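Local coordinates for osmolarity sensor protein EnvZ (Escherichia coli, PDB 5XGA), which is a membrane histidine kinase that probably senses osmolarity and passes the signal on by phosphotransfer, seen here as its periplasmic domain with the detergent CHAPS, at residues 49-57 with 110-118; 79-90 with 101-111. All blocks are in the same frame, centred on the assembly; numbering follows the deposited sequence. Where two conformers were deposited one is given.

Contact 1. Residues 49-57 with 110-118; sequences RELGISLYS and IWVRVPLTE. With CPS (3-[(3-cholamidopropyl)dimethylammonio]-1-propanesulfonate), chain B.
Ile-53 and Val-114 meet through Ile-53 CG1 and Val-114 CG2, 3.7 Å apart; a chi1 of -76° sets CG1 of Ile-53 beside the backbone N and swings CG2 opposite it, where CG2 rests on Val-112 CG1. Val-114 CG1 in turn lies against the carbonyl oxygen of Leu-51, and helix 10-24 closes this apolar corner with Phe-13 and Leu-24. Four backbone bonds fix the pairing: Ser-54 with Arg-113 and Tyr-56 with Trp-111 exchange N-H and C=O in both directions, and the Arg-113 N to Ser-54 O bond, 2.8 Å long, is nearly straight at 175°. Beyond Ile-53, Leu-55 and Val-112 lie side by side; Leu-55 CD2 approaches Val-112 CG2 at 3.9 Å and also C16 of the CHAPS steroid, whose C13 sits 3.8 Å from Val-112 CG2. Against this buried side, the face with Ser-54, Tyr-56 and Arg-113 is looser and partly open to solvent. There the extended Arg-113 chain runs alongside Tyr-56, its CD 3.7 Å from Tyr-56 CE1, with the guanidinium and ring planes 43° apart. A water accepts from Arg-113 NH1, donates to Gly-52 O and Arg-113 O, and also bonds Ser-54 OG, bridging the strands where they part. Gly-52, with positive phi, ends helix 41-51 in a Schellman motif, from which the chain enters an antiparallel edge-strand pairing whose apolar face lines the CHAPS pocket.

Contact 2. Residues 79-90 with 101-111; sequences MAQQLGGPTEVR and WLKTWLSPNIW. With CPS (3-[(3-cholamidopropyl)dimethylammonio]-1-propanesulfonate), chain B.
The antiparallel beta hairpin of strands 87-92 and 99-104 carries this contact, and Trp-105 extends it to the end of helix 73-83. Glu-88 pairs with Lys-103 and Arg-90 with Trp-101 through two backbone bonds each; Arg-90 N to Trp-101 O is 2.8 Å at 174°. On the helix-facing side, Leu-102 CD1 touches Val-89 CG2 at 3.9 Å and Met-79 CG, while Leu-83 CD1 reaches Thr-104 CG2. Trp-105, with CG placed between its backbone N and carbonyl carbon (chi1 77°), turns its indole over the Gly-84 to Pro-86 loop. One face receives, near the rim, Pro-86 CD at 3.8 Å from Trp-105 CG; Leu-106 CG lies on the opposite face, and Leu-83 O meets the indole edge. A serine in place of Trp-105 would probably leave Pro-86 and Leu-106 without the flat surface between them and open a gap at the helix end beside Leu-83 O. On the other sheet face, Arg-90 NE makes a salt bridge to Glu-88 OE2, which His-71 also engages. Trp-111 CH2 stands over the centre of the Arg-90 guanidinium, the two planes 62° apart, and Lys-103 CE lies over a face of the same indole, its NZ bonded to Pro-108 O and Asn-58. At the ligand side Thr-104 OG1 accepts from Leu-106 N in an ST turn; this hydroxyl also shares a 2.6 Å hydrogen bond with CHAPS O2, and Ser-107 OG bonds CHAPS O3 at 2.9 Å.

In the fold
From the N terminus the chain runs through helix 10-24, a small two-stranded sheet and helix 41-51, whose last turn opens contact 1 and leads into strand 54-57. Its partner, strand 110-115, comes only after helix 58-64, strand 70-71, helix 73-83 and the hairpin. Contact 2 closes the shorter loop, 79-90 to 101-111, within that span, so the two are nested and do not cross, although they share Ile-110 and Trp-111. Strand 110-115 joins them: Val-112 N lies 2.7 Å from Leu-102 O, a probable hydrogen bond, and Tyr-56 packs edge-to-face on Trp-101. Both contacts contribute to the same CHAPS pocket.

Contact 1. Residues 49-57 with 110-118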
loop_
_atom_site.group_PDB
_atom_site.type_symbol
_atom_site.label_atom_id
_atom_site.label_comp_id
_atom_site.label_asym_id
_atom_site.label_seq_id
_atom_site.Cartn_x
_atom_site.Cartn_y
_atom_site.Cartn_z
ATOM N N ARG A 49 -6.592 1.007 9.583
ATOM C CA ARG A 49 -7.393 2.218 9.731
ATOM C C ARG A 49 -6.634 3.488 9.383
ATOM O O ARG A 49 -7.126 4.323 8.624
ATOM C CB ARG A 49 -7.940 2.311 11.151
ATOM C CG ARG A 49 -8.987 1.276 11.451
ATOM C CD ARG A 49 -9.679 1.555 12.775
ATOM N NE ARG A 49 -10.107 0.317 13.415
ATOM C CZ ARG A 49 -9.523 -0.209 14.488
ATOM N NH1 ARG A 49 -8.489 0.407 15.056
ATOM N NH2 ARG A 49 -9.978 -1.346 14.996
ATOM N N GLU A 50 -5.435 3.640 9.931
ATOM C CA GLU A 50 -4.649 4.849 9.710
ATOM C C GLU A 50 -4.291 5.038 8.229
ATOM O O GLU A 50 -4.213 6.165 7.745
ATOM C CB GLU A 50 -3.377 4.816 10.563
ATOM C CG GLU A 50 -2.554 6.093 10.511
ATOM C CD GLU A 50 -3.304 7.308 11.048
ATOM O OE1 GLU A 50 -4.152 7.141 11.954
ATOM O OE2 GLU A 50 -3.046 8.430 10.557
ATOM N N LEU A 51 -4.083 3.946 7.498
ATOM C CA LEU A 51 -3.781 4.104 6.081
ATOM C C LEU A 51 -5.000 4.557 5.291
ATOM O O LEU A 51 -4.862 5.080 4.189
ATOM C CB LEU A 51 -3.248 2.813 5.483
ATOM C CG LEU A 51 -1.803 2.470 5.804
ATOM C CD1 LEU A 51 -1.512 1.066 5.281
ATOM C CD2 LEU A 51 -0.877 3.471 5.167
ATOM N N GLY A 52 -6.192 4.331 5.833
ATOM C CA GLY A 52 -7.408 4.646 5.089
ATOM C C GLY A 52 -7.588 3.758 3.861
ATOM O O GLY A 52 -8.061 4.196 2.808
ATOM N N ILE A 53 -7.212 2.494 3.993
ATOM C CA ILE A 53 -7.364 1.545 2.906
ATOM C C ILE A 53 -8.836 1.311 2.594
ATOM O O ILE A 53 -9.634 1.064 3.501
ATOM C CB ILE A 53 -6.703 0.199 3.249
ATOM C CG1 ILE A 53 -5.181 0.307 3.129
ATOM C CG2 ILE A 53 -7.273 -0.943 2.374
ATOM C CD1 ILE A 53 -4.431 -0.834 3.800
ATOM N N SER A 54 -9.184 1.402 1.312
ATOM C CA SER A 54 -10.452 0.879 0.817
ATOM C C SER A 54 -10.151 -0.300 -0.082
ATOM O O SER A 54 -9.146 -0.283 -0.800
ATOM C CB SER A 54 -11.238 1.941 0.034
ATOM O OG SER A 54 -11.618 3.015 0.879
ATOM N N LEU A 55 -11.018 -1.312 -0.049
ATOM C CA LEU A 55 -10.892 -2.487 -0.917
ATOM C C LEU A 55 -11.934 -2.450 -2.023
ATOM O O LEU A 55 -13.124 -2.288 -1.749
ATOM C CB LEU A 55 -11.050 -3.779 -0.119
ATOM C CG LEU A 55 -10.123 -3.961 1.075
ATOM C CD1 LEU A 55 -10.355 -5.338 1.705
ATOM C CD2 LEU A 55 -8.667 -3.808 0.642
ATOM N N TYR A 56 -11.479 -2.618 -3.261
ATOM C CA TYR A 56 -12.337 -2.541 -4.446
ATOM C C TYR A 56 -12.324 -3.824 -5.261
ATOM O O TYR A 56 -11.273 -4.424 -5.453
ATOM C CB TYR A 56 -11.889 -1.405 -5.354
ATOM C CG TYR A 56 -12.294 -0.025 -4.910
ATOM C CD1 TYR A 56 -11.733 0.560 -3.782
ATOM C CD2 TYR A 56 -13.214 0.706 -5.643
ATOM C CE1 TYR A 56 -12.094 1.838 -3.387
ATOM C CE2 TYR A 56 -13.589 1.985 -5.251
ATOM C CZ TYR A 56 -13.026 2.544 -4.124
ATOM O OH TYR A 56 -13.396 3.826 -3.745
ATOM N N SER A 57 -13.487 -4.227 -5.764
ATOM C CA SER A 57 -13.533 -5.241 -6.816
ATOM C C SER A 57 -12.936 -4.647 -8.079
ATOM O O SER A 57 -12.845 -3.430 -8.208
ATOM C CB SER A 57 -14.969 -5.703 -7.081
ATOM O OG SER A 57 -15.732 -4.644 -7.621
ATOM N N ILE A 110 -8.685 -8.243 -5.886
ATOM C CA ILE A 110 -8.932 -7.060 -5.049
ATOM C C ILE A 110 -7.952 -5.933 -5.386
ATOM O O ILE A 110 -6.739 -6.155 -5.455
ATOM C CB ILE A 110 -8.802 -7.385 -3.529
ATOM C CG1 ILE A 110 -9.853 -8.404 -3.094
ATOM C CG2 ILE A 110 -8.898 -6.118 -2.681
ATOM C CD1 ILE A 110 -11.277 -7.970 -3.397
ATOM N N TRP A 111 -8.473 -4.727 -5.592
ATOM C CA TRP A 111 -7.628 -3.546 -5.638
ATOM C C TRP A 111 -7.623 -2.839 -4.283
ATOM O O TRP A 111 -8.674 -2.634 -3.671
ATOM C CB TRP A 111 -8.098 -2.578 -6.723
ATOM C CG TRP A 111 -7.630 -2.949 -8.097
ATOM C CD1 TRP A 111 -8.332 -3.635 -9.044
ATOM C CD2 TRP A 111 -6.354 -2.655 -8.678
ATOM N NE1 TRP A 111 -7.575 -3.779 -10.184
ATOM C CE2 TRP A 111 -6.354 -3.185 -9.984
ATOM C CE3 TRP A 111 -5.207 -1.992 -8.221
ATOM C CZ2 TRP A 111 -5.254 -3.085 -10.833
ATOM C CZ3 TRP A 111 -4.120 -1.882 -9.071
ATOM C CH2 TRP A 111 -4.147 -2.438 -10.357
ATOM N N VAL A 112 -6.438 -2.463 -3.826
ATOM C CA VAL A 112 -6.287 -1.707 -2.584
ATOM C C VAL A 112 -6.136 -0.229 -2.920
ATOM O O VAL A 112 -5.216 0.148 -3.653
ATOM C CB VAL A 112 -5.064 -2.206 -1.775
ATOM C CG1 VAL A 112 -4.754 -1.285 -0.625
ATOM C CG2 VAL A 112 -5.301 -3.638 -1.277
ATOM N N ARG A 113 -7.047 0.599 -2.411
ATOM C CA ARG A 113 -6.993 2.033 -2.674
ATOM C C ARG A 113 -6.510 2.782 -1.449
ATOM O O ARG A 113 -7.117 2.687 -0.386
ATOM C CB ARG A 113 -8.360 2.578 -3.087
ATOM C CG ARG A 113 -8.319 4.077 -3.405
ATOM C CD ARG A 113 -9.718 4.665 -3.446
ATOM N NE ARG A 113 -9.685 6.079 -3.819
ATOM C CZ ARG A 113 -9.652 7.086 -2.948
ATOM N NH1 ARG A 113 -9.657 6.850 -1.644
ATOM N NH2 ARG A 113 -9.623 8.340 -3.388
ATOM N N VAL A 114 -5.419 3.527 -1.606
ATOM C CA VAL A 114 -4.825 4.268 -0.494
ATOM C C VAL A 114 -4.455 5.681 -0.929
ATOM O O VAL A 114 -3.524 5.871 -1.708
ATOM C CB VAL A 114 -3.556 3.564 0.054
ATOM C CG1 VAL A 114 -3.130 4.175 1.375
ATOM C CG2 VAL A 114 -3.815 2.091 0.250
ATOM N N PRO A 115 -5.196 6.677 -0.435
ATOM C CA PRO A 115 -4.860 8.086 -0.673
ATOM C C PRO A 115 -3.587 8.494 0.049
ATOM O O PRO A 115 -3.379 8.102 1.204
ATOM C CB PRO A 115 -6.066 8.839 -0.096
ATOM C CG PRO A 115 -6.550 7.947 0.990
ATOM C CD PRO A 115 -6.374 6.537 0.435
ATOM N N LEU A 116 -2.739 9.264 -0.629
ATOM C CA LEU A 116 -1.584 9.875 0.020
ATOM C C LEU A 116 -2.080 11.001 0.928
ATOM O O LEU A 116 -2.785 11.898 0.472
ATOM C CB LEU A 116 -0.586 10.404 -1.021
ATOM C CG LEU A 116 0.771 10.934 -0.530
ATOM C CD1 LEU A 116 1.785 10.872 -1.653
ATOM C CD2 LEU A 116 0.659 12.358 -0.013
ATOM N N THR A 117 -1.730 10.955 2.208
ATOM C CA THR A 117 -2.206 11.977 3.135
ATOM C C THR A 117 -1.094 12.532 4.004
ATOM O O THR A 117 0.002 11.982 4.051
ATOM C CB THR A 117 -3.307 11.433 4.066
ATOM O OG1 THR A 117 -2.751 10.416 4.905
ATOM C CG2 THR A 117 -4.446 10.837 3.260
ATOM N N GLU A 118 -1.390 13.634 4.685
ATOM C CA GLU A 118 -0.504 14.152 5.713
ATOM C C GLU A 118 -0.188 13.080 6.737
ATOM O O GLU A 118 -1.014 12.217 7.032
ATOM C CB GLU A 118 -1.126 15.355 6.428
ATOM C CG GLU A 118 -1.144 16.640 5.635
ATOM C CD GLU A 118 -1.564 17.816 6.488
ATOM O OE1 GLU A 118 -1.532 17.681 7.734
ATOM O OE2 GLU A 118 -1.925 18.867 5.916
HETATM C C1 CPS B . -2.986 -6.664 1.614
HETATM C C2 CPS B . -4.371 -6.990 2.121
HETATM C C3 CPS B . -3.393 -8.737 3.698
HETATM C C4 CPS B . -3.498 -10.136 4.257
HETATM C C5 CPS B . -4.867 -10.417 4.778
HETATM C C6 CPS B . -5.850 -10.133 3.674
HETATM C C7 CPS B . -7.179 -10.633 4.154
HETATM C C8 CPS B . -6.769 -11.865 4.929
HETATM C C9 CPS B . -5.243 -11.864 5.023
HETATM C C10 CPS B . -5.056 -9.566 6.028
HETATM C C11 CPS B . -4.625 -6.088 3.306
HETATM C C12 CPS B . -2.656 -7.393 0.326
HETATM C C13 CPS B . -3.655 -7.017 -0.738
HETATM C C14 CPS B . -5.034 -7.460 -0.278
HETATM C C15 CPS B . -5.398 -6.761 1.009
HETATM C C16 CPS B . -6.814 -7.127 1.419
HETATM C C17 CPS B . -6.909 -8.503 2.075
HETATM C C18 CPS B . -5.837 -8.703 3.166
HETATM C C19 CPS B . -4.447 -8.419 2.645
HETATM C C20 CPS B . -4.748 -12.564 6.307
HETATM C C21 CPS B . -3.257 -12.410 6.619
HETATM C C22 CPS B . -5.143 -14.037 6.330
HETATM C C23 CPS B . -4.985 -14.776 7.647
HETATM C C24 CPS B . -6.001 -15.909 7.730
HETATM C C25 CPS B . -8.037 -16.807 8.790
HETATM C C26 CPS B . -9.139 -16.432 9.800
HETATM C C27 CPS B . -10.291 -17.448 9.916
HETATM C C28 CPS B . -10.444 -17.500 12.295
HETATM C C29 CPS B . -11.579 -15.792 11.096
HETATM C C30 CPS B . -12.414 -18.003 10.873
HETATM N N1 CPS B . -6.993 -15.785 8.615
HETATM N N2 CPS B . -11.186 -17.204 11.065
HETATM O O1 CPS B . -5.916 -16.911 7.031
HETATM O O2 CPS B . -3.249 -7.593 -1.980
HETATM O O3 CPS B . -6.899 -9.525 1.078
HETATM O O4 CPS B . -3.238 -11.033 3.209
HETATM O O HOH W 1 -9.284 4.492 -0.021
#

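Contact 2. Residues 79-90 with 101-111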
loop_
_atom_site.group_PDB
_atom_site.type_symbol
_atom_site.label_atom_id
_atom_site.label_comp_id
_atom_site.label_asym_id
_atom_site.label_seq_id
_atom_site.Cartn_x
_atom_site.Cartn_y
_atom_site.Cartn_z
ATOM N N MET A 79 7.712 -1.883 -4.227
ATOM C CA MET A 79 6.658 -2.497 -3.427
ATOM C C MET A 79 6.790 -4.022 -3.460
ATOM O O MET A 79 6.745 -4.674 -2.419
ATOM C CB MET A 79 5.281 -2.059 -3.938
ATOM C CG MET A 79 4.096 -2.709 -3.218
ATOM S SD MET A 79 3.826 -2.051 -1.551
ATOM C CE MET A 79 3.487 -0.312 -1.912
ATOM N N ALA A 80 6.979 -4.584 -4.649
ATOM C CA ALA A 80 7.100 -6.049 -4.782
ATOM C C ALA A 80 8.216 -6.608 -3.899
ATOM O O ALA A 80 8.050 -7.638 -3.232
ATOM C CB ALA A 80 7.350 -6.440 -6.242
ATOM N N GLN A 81 9.355 -5.930 -3.910
ATOM C CA GLN A 81 10.508 -6.358 -3.122
ATOM C C GLN A 81 10.232 -6.343 -1.623
ATOM O O GLN A 81 10.696 -7.217 -0.904
ATOM C CB GLN A 81 11.714 -5.473 -3.429
ATOM C CG GLN A 81 13.005 -6.241 -3.610
ATOM C CD GLN A 81 13.876 -5.635 -4.689
ATOM O OE1 GLN A 81 13.719 -4.463 -5.045
ATOM N NE2 GLN A 81 14.794 -6.433 -5.229
ATOM N N GLN A 82 9.488 -5.349 -1.145
ATOM C CA GLN A 82 9.197 -5.248 0.284
ATOM C C GLN A 82 8.126 -6.234 0.706
ATOM O O GLN A 82 8.206 -6.834 1.776
ATOM C CB GLN A 82 8.757 -3.828 0.654
ATOM C CG GLN A 82 9.873 -2.817 0.674
ATOM C CD GLN A 82 10.911 -3.123 1.734
ATOM O OE1 GLN A 82 10.608 -3.188 2.932
ATOM N NE2 GLN A 82 12.149 -3.318 1.292
ATOM N N LEU A 83 7.104 -6.394 -0.124
ATOM C CA LEU A 83 6.013 -7.308 0.215
ATOM C C LEU A 83 6.407 -8.745 -0.047
ATOM O O LEU A 83 5.766 -9.668 0.457
ATOM C CB LEU A 83 4.743 -6.983 -0.578
ATOM C CG LEU A 83 4.174 -5.572 -0.396
ATOM C CD1 LEU A 83 2.763 -5.491 -0.969
ATOM C CD2 LEU A 83 4.195 -5.151 1.073
ATOM N N GLY A 84 7.435 -8.931 -0.870
ATOM C CA GLY A 84 7.969 -10.259 -1.146
ATOM C C GLY A 84 7.167 -11.105 -2.119
ATOM O O GLY A 84 7.142 -12.333 -2.007
ATOM N N GLY A 85 6.521 -10.457 -3.079
ATOM C CA GLY A 85 5.742 -11.153 -4.091
ATOM C C GLY A 85 5.341 -10.198 -5.200
ATOM O O GLY A 85 5.465 -8.985 -5.029
ATOM N N PRO A 86 4.871 -10.736 -6.346
ATOM C CA PRO A 86 4.515 -9.904 -7.503
ATOM C C PRO A 86 3.441 -8.884 -7.171
ATOM O O PRO A 86 2.372 -9.224 -6.643
ATOM C CB PRO A 86 4.000 -10.922 -8.525
ATOM C CG PRO A 86 4.721 -12.185 -8.173
ATOM C CD PRO A 86 4.796 -12.172 -6.666
ATOM N N THR A 87 3.713 -7.635 -7.521
ATOM C CA THR A 87 2.823 -6.549 -7.159
ATOM C C THR A 87 2.658 -5.570 -8.308
ATOM O O THR A 87 3.539 -5.438 -9.159
ATOM C CB THR A 87 3.355 -5.818 -5.912
ATOM O OG1 THR A 87 3.569 -6.773 -4.863
ATOM C CG2 THR A 87 2.377 -4.763 -5.445
ATOM N N GLU A 88 1.516 -4.889 -8.335
ATOM C CA GLU A 88 1.297 -3.797 -9.262
ATOM C C GLU A 88 0.946 -2.537 -8.459
ATOM O O GLU A 88 0.068 -2.577 -7.612
ATOM C CB GLU A 88 0.176 -4.142 -10.249
ATOM C CG GLU A 88 -0.433 -2.958 -10.993
ATOM C CD GLU A 88 0.442 -2.433 -12.099
ATOM O OE1 GLU A 88 1.652 -2.270 -11.858
ATOM O OE2 GLU A 88 -0.080 -2.174 -13.208
ATOM N N VAL A 89 1.651 -1.440 -8.719
ATOM C CA VAL A 89 1.306 -0.153 -8.136
ATOM C C VAL A 89 0.946 0.807 -9.259
ATOM O O VAL A 89 1.733 1.022 -10.181
ATOM C CB VAL A 89 2.462 0.442 -7.300
ATOM C CG1 VAL A 89 2.168 1.897 -6.931
ATOM C CG2 VAL A 89 2.739 -0.428 -6.040
ATOM N N ARG A 90 -0.248 1.378 -9.182
ATOM C CA ARG A 90 -0.648 2.419 -10.123
ATOM C C ARG A 90 -0.958 3.687 -9.351
ATOM O O ARG A 90 -1.409 3.620 -8.199
ATOM C CB ARG A 90 -1.860 1.975 -10.943
ATOM C CG ARG A 90 -1.601 0.759 -11.804
ATOM C CD ARG A 90 -2.690 0.566 -12.842
ATOM N NE ARG A 90 -2.676 -0.808 -13.326
ATOM C CZ ARG A 90 -3.714 -1.410 -13.889
ATOM N NH1 ARG A 90 -4.852 -0.747 -14.049
ATOM N NH2 ARG A 90 -3.615 -2.673 -14.284
ATOM N N TRP A 101 -3.052 2.935 -6.097
ATOM C CA TRP A 101 -3.835 1.735 -6.334
ATOM C C TRP A 101 -2.861 0.560 -6.357
ATOM O O TRP A 101 -1.880 0.594 -7.090
ATOM C CB TRP A 101 -4.609 1.833 -7.653
ATOM C CG TRP A 101 -5.732 2.827 -7.611
ATOM C CD1 TRP A 101 -5.665 4.166 -7.884
ATOM C CD2 TRP A 101 -7.096 2.552 -7.275
ATOM N NE1 TRP A 101 -6.904 4.743 -7.726
ATOM C CE2 TRP A 101 -7.801 3.768 -7.359
ATOM C CE3 TRP A 101 -7.789 1.390 -6.912
ATOM C CZ2 TRP A 101 -9.167 3.856 -7.093
ATOM C CZ3 TRP A 101 -9.143 1.476 -6.649
ATOM C CH2 TRP A 101 -9.820 2.702 -6.738
ATOM N N LEU A 102 -3.143 -0.454 -5.544
ATOM C CA LEU A 102 -2.220 -1.551 -5.289
ATOM C C LEU A 102 -2.935 -2.883 -5.473
ATOM O O LEU A 102 -4.040 -3.071 -4.963
ATOM C CB LEU A 102 -1.651 -1.443 -3.860
ATOM C CG LEU A 102 -0.895 -2.640 -3.300
ATOM C CD1 LEU A 102 0.455 -2.804 -3.992
ATOM C CD2 LEU A 102 -0.713 -2.525 -1.802
ATOM N N LYS A 103 -2.311 -3.792 -6.221
ATOM C CA LYS A 103 -2.784 -5.161 -6.323
ATOM C C LYS A 103 -1.598 -6.097 -6.091
ATOM O O LYS A 103 -0.491 -5.818 -6.554
ATOM C CB LYS A 103 -3.438 -5.418 -7.693
ATOM C CG LYS A 103 -3.973 -6.838 -7.849
ATOM C CD LYS A 103 -4.821 -7.015 -9.102
ATOM C CE LYS A 103 -6.289 -6.652 -8.842
ATOM N NZ LYS A 103 -7.147 -7.054 -9.999
ATOM N N THR A 104 -1.815 -7.182 -5.350
ATOM C CA THR A 104 -0.731 -8.133 -5.079
ATOM C C THR A 104 -1.113 -9.545 -5.435
ATOM O O THR A 104 -2.288 -9.849 -5.637
ATOM C CB THR A 104 -0.294 -8.163 -3.597
ATOM O OG1 THR A 104 -1.188 -9.005 -2.851
ATOM C CG2 THR A 104 -0.226 -6.746 -2.993
ATOM N N TRP A 105 -0.107 -10.411 -5.463
ATOM C CA TRP A 105 -0.306 -11.794 -5.878
ATOM C C TRP A 105 -1.197 -12.527 -4.884
ATOM O O TRP A 105 -1.813 -13.536 -5.229
ATOM C CB TRP A 105 1.039 -12.513 -6.018
ATOM C CG TRP A 105 1.659 -12.908 -4.697
ATOM C CD1 TRP A 105 1.730 -14.168 -4.174
ATOM C CD2 TRP A 105 2.284 -12.043 -3.738
ATOM N NE1 TRP A 105 2.366 -14.142 -2.953
ATOM C CE2 TRP A 105 2.715 -12.850 -2.661
ATOM C CE3 TRP A 105 2.520 -10.664 -3.682
ATOM C CZ2 TRP A 105 3.367 -12.326 -1.540
ATOM C CZ3 TRP A 105 3.171 -10.143 -2.571
ATOM C CH2 TRP A 105 3.587 -10.975 -1.514
ATOM N N LEU A 106 -1.259 -11.999 -3.659
ATOM C CA LEU A 106 -2.036 -12.581 -2.560
ATOM C C LEU A 106 -3.547 -12.468 -2.757
ATOM O O LEU A 106 -4.303 -13.330 -2.310
ATOM C CB LEU A 106 -1.658 -11.915 -1.229
ATOM C CG LEU A 106 -0.255 -12.081 -0.646
ATOM C CD1 LEU A 106 -0.026 -11.057 0.459
ATOM C CD2 LEU A 106 -0.031 -13.493 -0.115
ATOM N N SER A 107 -3.991 -11.401 -3.409
ATOM C CA SER A 107 -5.419 -11.191 -3.640
ATOM C C SER A 107 -5.649 -10.607 -5.010
ATOM O O SER A 107 -5.942 -9.419 -5.141
ATOM C CB SER A 107 -6.015 -10.264 -2.580
ATOM O OG SER A 107 -5.800 -10.773 -1.282
ATOM N N PRO A 108 -5.517 -11.443 -6.042
ATOM C CA PRO A 108 -5.514 -11.012 -7.442
ATOM C C PRO A 108 -6.809 -10.355 -7.903
ATOM O O PRO A 108 -6.798 -9.671 -8.929
ATOM C CB PRO A 108 -5.276 -12.324 -8.207
ATOM C CG PRO A 108 -5.638 -13.401 -7.265
ATOM C CD PRO A 108 -5.304 -12.893 -5.908
ATOM N N ASN A 109 -7.900 -10.551 -7.167
ATOM C CA ASN A 109 -9.179 -9.955 -7.562
ATOM C C ASN A 109 -9.607 -8.759 -6.700
ATOM O O ASN A 109 -10.752 -8.320 -6.785
ATOM C CB ASN A 109 -10.282 -11.014 -7.542
ATOM C CG ASN A 109 -10.061 -12.106 -8.572
ATOM O OD1 ASN A 109 -9.804 -11.834 -9.749
ATOM N ND2 ASN A 109 -10.149 -13.353 -8.129
ATOM N N ILE A 110 -8.685 -8.243 -5.886
ATOM C CA ILE A 110 -8.932 -7.060 -5.049
ATOM C C ILE A 110 -7.952 -5.933 -5.386
ATOM O O ILE A 110 -6.739 -6.155 -5.455
ATOM C CB ILE A 110 -8.802 -7.385 -3.529
ATOM C CG1 ILE A 110 -9.853 -8.404 -3.094
ATOM C CG2 ILE A 110 -8.898 -6.118 -2.681
ATOM C CD1 ILE A 110 -11.277 -7.970 -3.397
ATOM N N TRP A 111 -8.473 -4.727 -5.592
ATOM C CA TRP A 111 -7.628 -3.546 -5.638
ATOM C C TRP A 111 -7.623 -2.839 -4.283
ATOM O O TRP A 111 -8.674 -2.634 -3.671
ATOM C CB TRP A 111 -8.098 -2.578 -6.723
ATOM C CG TRP A 111 -7.630 -2.949 -8.097
ATOM C CD1 TRP A 111 -8.332 -3.635 -9.044
ATOM C CD2 TRP A 111 -6.354 -2.655 -8.678
ATOM N NE1 TRP A 111 -7.575 -3.779 -10.184
ATOM C CE2 TRP A 111 -6.354 -3.185 -9.984
ATOM C CE3 TRP A 111 -5.207 -1.992 -8.221
ATOM C CZ2 TRP A 111 -5.254 -3.085 -10.833
ATOM C CZ3 TRP A 111 -4.120 -1.882 -9.071
ATOM C CH2 TRP A 111 -4.147 -2.438 -10.357
HETATM C C1 CPS B . -2.986 -6.664 1.614
HETATM C C2 CPS B . -4.371 -6.990 2.121
HETATM C C3 CPS B . -3.393 -8.737 3.698
HETATM C C4 CPS B . -3.498 -10.136 4.257
HETATM C C5 CPS B . -4.867 -10.417 4.778
HETATM C C6 CPS B . -5.850 -10.133 3.674
HETATM C C7 CPS B . -7.179 -10.633 4.154
HETATM C C8 CPS B . -6.769 -11.865 4.929
HETATM C C9 CPS B . -5.243 -11.864 5.023
HETATM C C10 CPS B . -5.056 -9.566 6.028
HETATM C C11 CPS B . -4.625 -6.088 3.306
HETATM C C12 CPS B . -2.656 -7.393 0.326
HETATM C C13 CPS B . -3.655 -7.017 -0.738
HETATM C C14 CPS B . -5.034 -7.460 -0.278
HETATM C C15 CPS B . -5.398 -6.761 1.009
HETATM C C16 CPS B . -6.814 -7.127 1.419
HETATM C C17 CPS B . -6.909 -8.503 2.075
HETATM C C18 CPS B . -5.837 -8.703 3.166
HETATM C C19 CPS B . -4.447 -8.419 2.645
HETATM C C20 CPS B . -4.748 -12.564 6.307
HETATM C C21 CPS B . -3.257 -12.410 6.619
HETATM C C22 CPS B . -5.143 -14.037 6.330
HETATM C C23 CPS B . -4.985 -14.776 7.647
HETATM C C24 CPS B . -6.001 -15.909 7.730
HETATM C C25 CPS B . -8.037 -16.807 8.790
HETATM C C26 CPS B . -9.139 -16.432 9.800
HETATM C C27 CPS B . -10.291 -17.448 9.916
HETATM C C28 CPS B . -10.444 -17.500 12.295
HETATM C C29 CPS B . -11.579 -15.792 11.096
HETATM C C30 CPS B . -12.414 -18.003 10.873
HETATM N N1 CPS B . -6.993 -15.785 8.615
HETATM N N2 CPS B . -11.186 -17.204 11.065
HETATM O O1 CPS B . -5.916 -16.911 7.031
HETATM O O2 CPS B . -3.249 -7.593 -1.980
HETATM O O3 CPS B . -6.899 -9.525 1.078
HETATM O O4 CPS B . -3.238 -11.033 3.209
#